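Local structure of Lin1944 protein (Listeria innocua, 3D7L) at residues Ala61-Pro73 against Val84-Leu96. The protein is of unknown function but belongs to the short-chain dehydrogenase/reductase family and is therefore probably an oxidoreductase. Sequence-based numbering, arbitrary orientation.
Sequences AIVSATGSATFSP and VTISSKLGGQINL
Ser-68 meets the helix through its backbone: its N-H points almost straight at Ser-88 OG (2.9 Å, 169°), while its carbonyl O accepts from Lys-89 N at 3.0 Å, the donor lying above the carbonyl plane. Thr-85 O, the usual helical acceptor for Lys-89 N, instead takes Ser-88 N and Leu-90 N from opposite faces of its plane, so the wider pi-type turn at 86-90 probably leaves Lys-89 N for Ser-68 O. Gly-67 passes just beside this turn, its CA 3.6 Å from Lys-89 CA, a separation that leaves no room for a side chain on that face. Further along the loop, Thr-85 OG1 accepts from Thr-70 N over 2.9 Å, and Thr-85 CG2 lies against the methyl of Ala-69. Where the strand ends, Ser-64 OG, anti to its backbone N (chi1 166°), donates to Gln-93 OE1 at 2.6 Å, and Leu-96 CD1 rests on Ser-64 CB.

A second shell fixes these groups. The Gln-93 amide is gripped at both ends, since NE2 donates to Lys-89 O within the amide plane and also bonds Thr-113 O. Thr-85 OG1 also bonds Ser-127 OG, Thr-70 OG1 bonds Lys-81 O, and the Lys-89 chain bends away past Gly-67 O to reach Asn-132 and Thr-114. Helix 79-100 thereby ties the loop after strand 59-64 of this Rossmann fold to strand 108-113 and helix 126-142. Three of the four cross-contact hydrogen bonds grip main-chain atoms of the loop, depending little on its own side chains; Ser-64 OG is the exception.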
ATOM      1  N   ALA D  61      19.111 -11.637 -10.013  1.00 26.35           N
ATOM      2  CA  ALA D  61      18.009 -11.477  -9.042  1.00 25.42           C
ATOM      3  C   ALA D  61      18.314 -10.362  -8.080  1.00 25.32           C
ATOM      4  O   ALA D  61      19.459 -10.191  -7.669  1.00 26.37           O
ATOM      5  CB  ALA D  61      17.759 -12.761  -8.268  1.00 24.14           C
ATOM      6  N   ILE D  62      17.273  -9.627  -7.708  1.00 25.57           N
ATOM      7  CA  ILE D  62      17.354  -8.597  -6.691  1.00 25.15           C
ATOM      8  C   ILE D  62      16.298  -8.984  -5.657  1.00 25.74           C
ATOM      9  O   ILE D  62      15.109  -9.159  -5.981  1.00 25.78           O
ATOM     10  CB  ILE D  62      17.075  -7.182  -7.262  1.00 25.60           C
ATOM     11  CG1 ILE D  62      18.172  -6.767  -8.263  1.00 24.67           C
ATOM     12  CG2 ILE D  62      16.925  -6.153  -6.113  1.00 24.09           C
ATOM     13  CD1 ILE D  62      17.835  -5.518  -9.057  1.00 24.04           C
ATOM     14  N   VAL D  63      16.774  -9.141  -4.427  1.00 25.99           N
ATOM     15  CA  VAL D  63      16.024  -9.646  -3.311  1.00 26.09           C
ATOM     16  C   VAL D  63      16.080  -8.602  -2.217  1.00 27.05           C
ATOM     17  O   VAL D  63      17.142  -8.240  -1.746  1.00 27.38           O
ATOM     18  CB  VAL D  63      16.630 -10.924  -2.737  1.00 26.13           C
ATOM     19  CG1 VAL D  63      15.789 -11.425  -1.582  1.00 25.38           C
ATOM     20  CG2 VAL D  63      16.785 -12.012  -3.813  1.00 26.46           C
ATOM     21  N   SER D  64      14.913  -8.154  -1.790  1.00 28.35           N
ATOM     22  CA  SER D  64      14.819  -7.194  -0.710  1.00 29.37           C
ATOM     23  C   SER D  64      14.239  -7.902   0.496  1.00 29.22           C
ATOM     24  O   SER D  64      13.078  -8.349   0.454  1.00 29.49           O
ATOM     25  CB  SER D  64      13.907  -6.035  -1.119  1.00 29.27           C
ATOM     26  OG  SER D  64      13.541  -5.239   0.007  1.00 33.26           O
ATOM     27  N   ALA D  65      15.059  -8.036   1.540  1.00 29.40           N
ATOM     28  CA  ALA D  65      14.593  -8.478   2.851  1.00 30.30           C
ATOM     29  C   ALA D  65      14.819  -7.325   3.845  1.00 31.29           C
ATOM     30  O   ALA D  65      15.397  -7.495   4.925  1.00 32.99           O
ATOM     31  CB  ALA D  65      15.332  -9.726   3.264  1.00 29.71           C
ATOM     32  N   THR D  66      14.385  -6.136   3.442  1.00 31.59           N
ATOM     33  CA  THR D  66      14.732  -4.891   4.122  1.00 31.54           C
ATOM     34  C   THR D  66      13.508  -3.982   4.167  1.00 31.06           C
ATOM     35  O   THR D  66      12.485  -4.293   3.573  1.00 31.39           O
ATOM     36  CB  THR D  66      15.912  -4.160   3.401  1.00 31.53           C
ATOM     37  OG1 THR D  66      16.515  -3.226   4.303  1.00 32.46           O
ATOM     38  CG2 THR D  66      15.452  -3.431   2.105  1.00 30.26           C
ATOM     39  N   GLY D  67      13.626  -2.859   4.860  1.00 31.00           N
ATOM     40  CA  GLY D  67      12.552  -1.871   4.896  1.00 30.59           C
ATOM     41  C   GLY D  67      11.936  -1.814   6.270  1.00 29.98           C
ATOM     42  O   GLY D  67      11.588  -2.838   6.835  1.00 31.32           O
ATOM     43  N   SER D  68      11.796  -0.609   6.804  1.00 29.52           N
ATOM     44  CA  SER D  68      11.277  -0.406   8.150  1.00 28.94           C
ATOM     45  C   SER D  68       9.944   0.307   8.110  1.00 27.35           C
ATOM     46  O   SER D  68       9.712   1.136   7.229  1.00 25.87           O
ATOM     47  CB  SER D  68      12.238   0.454   8.985  1.00 30.26           C
ATOM     48  OG  SER D  68      13.574   0.001   8.883  1.00 34.19           O
ATOM     49  N   ALA D  69       9.112  -0.006   9.101  1.00 25.74           N
ATOM     50  CA  ALA D  69       7.778   0.564   9.273  1.00 26.20           C
ATOM     51  C   ALA D  69       7.600   1.030  10.718  1.00 26.15           C
ATOM     52  O   ALA D  69       7.937   0.289  11.655  1.00 26.97           O
ATOM     53  CB  ALA D  69       6.703  -0.484   8.948  1.00 24.37           C
ATOM     54  N   THR D  70       7.069   2.239  10.895  1.00 25.63           N
ATOM     55  CA  THR D  70       6.693   2.719  12.224  1.00 25.71           C
ATOM     56  C   THR D  70       5.726   1.745  12.893  1.00 26.12           C
ATOM     57  O   THR D  70       4.730   1.329  12.270  1.00 25.76           O
ATOM     58  CB  THR D  70       6.053   4.125  12.152  1.00 26.32           C
ATOM     59  OG1 THR D  70       7.073   5.066  11.815  1.00 25.80           O
ATOM     60  CG2 THR D  70       5.452   4.529  13.482  1.00 23.85           C
ATOM     61  N   PHE D  71       6.033   1.409  14.152  1.00 26.20           N
ATOM     62  CA  PHE D  71       5.254   0.487  14.984  1.00 27.19           C
ATOM     63  C   PHE D  71       4.684   1.273  16.167  1.00 26.92           C
ATOM     64  O   PHE D  71       5.163   1.161  17.289  1.00 27.38           O
ATOM     65  CB  PHE D  71       6.166  -0.655  15.446  1.00 28.08           C
ATOM     66  CG  PHE D  71       5.451  -1.840  16.057  1.00 30.53           C
ATOM     67  CD1 PHE D  71       5.657  -2.161  17.398  1.00 30.49           C
ATOM     68  CD2 PHE D  71       4.625  -2.675  15.280  1.00 31.57           C
ATOM     69  CE1 PHE D  71       5.031  -3.282  17.986  1.00 31.39           C
ATOM     70  CE2 PHE D  71       3.990  -3.815  15.853  1.00 32.44           C
ATOM     71  CZ  PHE D  71       4.190  -4.108  17.215  1.00 31.59           C
ATOM     72  N   SER D  72       3.667   2.084  15.881  1.00 26.35           N
ATOM     73  CA  SER D  72       3.024   2.993  16.848  1.00 26.03           C
ATOM     74  C   SER D  72       1.520   2.653  17.008  1.00 26.50           C
ATOM     75  O   SER D  72       0.873   2.246  16.037  1.00 27.20           O
ATOM     76  CB  SER D  72       3.162   4.436  16.331  1.00 25.11           C
ATOM     77  OG  SER D  72       2.226   5.322  16.948  1.00 25.04           O
ATOM     78  N   PRO D  73       0.958   2.829  18.220  1.00 27.33           N
ATOM     79  CA  PRO D  73      -0.491   2.779  18.372  1.00 27.96           C
ATOM     80  C   PRO D  73      -1.149   3.742  17.399  1.00 28.38           C
ATOM     81  O   PRO D  73      -0.590   4.824  17.135  1.00 28.40           O
ATOM     82  CB  PRO D  73      -0.718   3.286  19.808  1.00 27.79           C
ATOM     83  CG  PRO D  73       0.525   2.959  20.507  1.00 28.39           C
ATOM     84  CD  PRO D  73       1.633   3.089  19.508  1.00 27.66           C
ATOM     85  N   VAL D  84       7.734   7.900   7.698  1.00 26.39           N
ATOM     86  CA  VAL D  84       8.932   7.065   7.834  1.00 27.71           C
ATOM     87  C   VAL D  84       8.698   5.709   7.146  1.00 27.79           C
ATOM     88  O   VAL D  84       9.483   5.286   6.292  1.00 28.46           O
ATOM     89  CB  VAL D  84       9.362   6.910   9.342  1.00 27.58           C
ATOM     90  CG1 VAL D  84      10.624   6.097   9.452  1.00 26.99           C
ATOM     91  CG2 VAL D  84       9.562   8.291  10.001  1.00 26.40           C
ATOM     92  N   THR D  85       7.594   5.049   7.486  1.00 28.01           N
ATOM     93  CA  THR D  85       7.195   3.817   6.779  1.00 28.06           C
ATOM     94  C   THR D  85       7.180   4.045   5.265  1.00 28.47           C
ATOM     95  O   THR D  85       7.755   3.257   4.490  1.00 28.19           O
ATOM     96  CB  THR D  85       5.800   3.389   7.194  1.00 27.19           C
ATOM     97  OG1 THR D  85       5.755   3.344   8.610  1.00 26.45           O
ATOM     98  CG2 THR D  85       5.446   1.985   6.604  1.00 26.45           C
ATOM     99  N   ILE D  86       6.517   5.132   4.866  1.00 28.45           N
ATOM    100  CA  ILE D  86       6.362   5.486   3.460  1.00 29.06           C
ATOM    101  C   ILE D  86       7.692   5.577   2.728  1.00 29.45           C
ATOM    102  O   ILE D  86       7.787   5.112   1.584  1.00 29.76           O
ATOM    103  CB  ILE D  86       5.508   6.754   3.264  1.00 29.05           C
ATOM    104  CG1 ILE D  86       4.046   6.458   3.662  1.00 29.37           C
ATOM    105  CG2 ILE D  86       5.570   7.229   1.813  1.00 28.59           C
ATOM    106  CD1 ILE D  86       3.109   7.651   3.590  1.00 29.37           C
ATOM    107  N   SER D  87       8.725   6.113   3.384  1.00 29.54           N
ATOM    108  CA  SER D  87      10.032   6.238   2.721  1.00 30.98           C
ATOM    109  C   SER D  87      10.846   4.952   2.726  1.00 30.67           C
ATOM    110  O   SER D  87      11.755   4.805   1.911  1.00 31.02           O
ATOM    111  CB  SER D  87      10.866   7.412   3.289  1.00 30.94           C
ATOM    112  OG  SER D  87      11.413   7.061   4.549  1.00 33.75           O
ATOM    113  N   SER D  88      10.513   4.016   3.620  1.00 30.93           N
ATOM    114  CA  SER D  88      11.366   2.838   3.849  1.00 30.70           C
ATOM    115  C   SER D  88      10.763   1.484   3.408  1.00 30.49           C
ATOM    116  O   SER D  88      10.982   1.067   2.273  1.00 30.66           O
ATOM    117  CB  SER D  88      11.848   2.794   5.303  1.00 30.38           C
ATOM    118  OG  SER D  88      12.822   1.770   5.478  1.00 31.35           O
ATOM    119  N   LYS D  89      10.010   0.811   4.282  1.00 29.64           N
ATOM    120  CA  LYS D  89       9.415  -0.471   3.927  1.00 29.74           C
ATOM    121  C   LYS D  89       8.557  -0.345   2.674  1.00 29.74           C
ATOM    122  O   LYS D  89       8.543  -1.261   1.855  1.00 30.16           O
ATOM    123  CB  LYS D  89       8.587  -1.055   5.086  1.00 29.79           C
ATOM    124  CG  LYS D  89       7.911  -2.414   4.809  1.00 30.66           C
ATOM    125  CD  LYS D  89       8.916  -3.550   4.828  1.00 35.07           C
ATOM    126  CE  LYS D  89       8.268  -4.914   4.637  1.00 36.77           C
ATOM    127  NZ  LYS D  89       7.455  -5.300   5.802  1.00 37.19           N
ATOM    128  N   LEU D  90       7.842   0.772   2.537  1.00 29.21           N
ATOM    129  CA  LEU D  90       6.968   0.996   1.378  1.00 29.31           C
ATOM    130  C   LEU D  90       7.756   1.521   0.169  1.00 29.74           C
ATOM    131  O   LEU D  90       8.006   0.787  -0.787  1.00 29.56           O
ATOM    132  CB  LEU D  90       5.811   1.946   1.721  1.00 28.77           C
ATOM    133  CG  LEU D  90       4.631   2.026   0.726  1.00 28.63           C
ATOM    134  CD1 LEU D  90       3.375   2.550   1.444  1.00 25.58           C
ATOM    135  CD2 LEU D  90       4.939   2.863  -0.509  1.00 26.03           C
ATOM    136  N   GLY D  91       8.157   2.791   0.246  1.00 30.32           N
ATOM    137  CA  GLY D  91       8.730   3.523  -0.883  1.00 29.44           C
ATOM    138  C   GLY D  91      10.133   3.074  -1.191  1.00 29.51           C
ATOM    139  O   GLY D  91      10.530   3.100  -2.334  1.00 29.32           O
ATOM    140  N   GLY D  92      10.885   2.688  -0.158  1.00 29.40           N
ATOM    141  CA  GLY D  92      12.231   2.183  -0.312  1.00 29.10           C
ATOM    142  C   GLY D  92      12.259   0.906  -1.122  1.00 29.57           C
ATOM    143  O   GLY D  92      13.022   0.820  -2.087  1.00 30.75           O
ATOM    144  N   GLN D  93      11.404  -0.070  -0.784  1.00 28.54           N
ATOM    145  CA  GLN D  93      11.367  -1.328  -1.545  1.00 27.89           C
ATOM    146  C   GLN D  93      10.854  -1.125  -2.981  1.00 27.30           C
ATOM    147  O   GLN D  93      11.354  -1.750  -3.926  1.00 27.18           O
ATOM    148  CB  GLN D  93      10.523  -2.386  -0.843  1.00 28.13           C
ATOM    149  CG  GLN D  93      11.076  -2.914   0.449  1.00 26.24           C
ATOM    150  CD  GLN D  93      10.413  -4.249   0.808  1.00 28.30           C
ATOM    151  OE1 GLN D  93      10.963  -5.318   0.525  1.00 25.42           O
ATOM    152  NE2 GLN D  93       9.214  -4.186   1.413  1.00 23.37           N
ATOM    153  N   ILE D  94       9.888  -0.238  -3.153  1.00 26.32           N
ATOM    154  CA  ILE D  94       9.348  -0.001  -4.491  1.00 25.89           C
ATOM    155  C   ILE D  94      10.372   0.687  -5.390  1.00 26.51           C
ATOM    156  O   ILE D  94      10.556   0.289  -6.559  1.00 27.60           O
ATOM    157  CB  ILE D  94       7.940   0.671  -4.443  1.00 25.71           C
ATOM    158  CG1 ILE D  94       6.905  -0.397  -3.986  1.00 26.17           C
ATOM    159  CG2 ILE D  94       7.552   1.235  -5.813  1.00 23.74           C
ATOM    160  CD1 ILE D  94       5.570   0.106  -3.562  1.00 28.63           C
ATOM    161  N   ASN D  95      11.087   1.653  -4.820  1.00 26.26           N
ATOM    162  CA  ASN D  95      12.168   2.338  -5.518  1.00 26.39           C
ATOM    163  C   ASN D  95      13.281   1.401  -5.928  1.00 26.64           C
ATOM    164  O   ASN D  95      13.859   1.569  -7.005  1.00 27.02           O
ATOM    165  CB  ASN D  95      12.672   3.555  -4.720  1.00 26.59           C
ATOM    166  CG  ASN D  95      11.667   4.723  -4.757  1.00 27.27           C
ATOM    167  OD1 ASN D  95      10.714   4.681  -5.517  1.00 28.73           O
ATOM    168  ND2 ASN D  95      11.876   5.738  -3.929  1.00 25.64           N
ATOM    169  N   LEU D  96      13.563   0.375  -5.125  1.00 26.79           N
ATOM    170  CA  LEU D  96      14.541  -0.626  -5.583  1.00 26.83           C
ATOM    171  C   LEU D  96      14.097  -1.282  -6.888  1.00 26.90           C
ATOM    172  O   LEU D  96      14.932  -1.686  -7.699  1.00 26.94           O
ATOM    173  CB  LEU D  96      14.810  -1.700  -4.533  1.00 26.42           C
ATOM    174  CG  LEU D  96      15.397  -1.322  -3.182  1.00 27.49           C
ATOM    175  CD1 LEU D  96      15.317  -2.565  -2.320  1.00 28.56           C
ATOM    176  CD2 LEU D  96      16.846  -0.760  -3.239  1.00 26.74           C
TER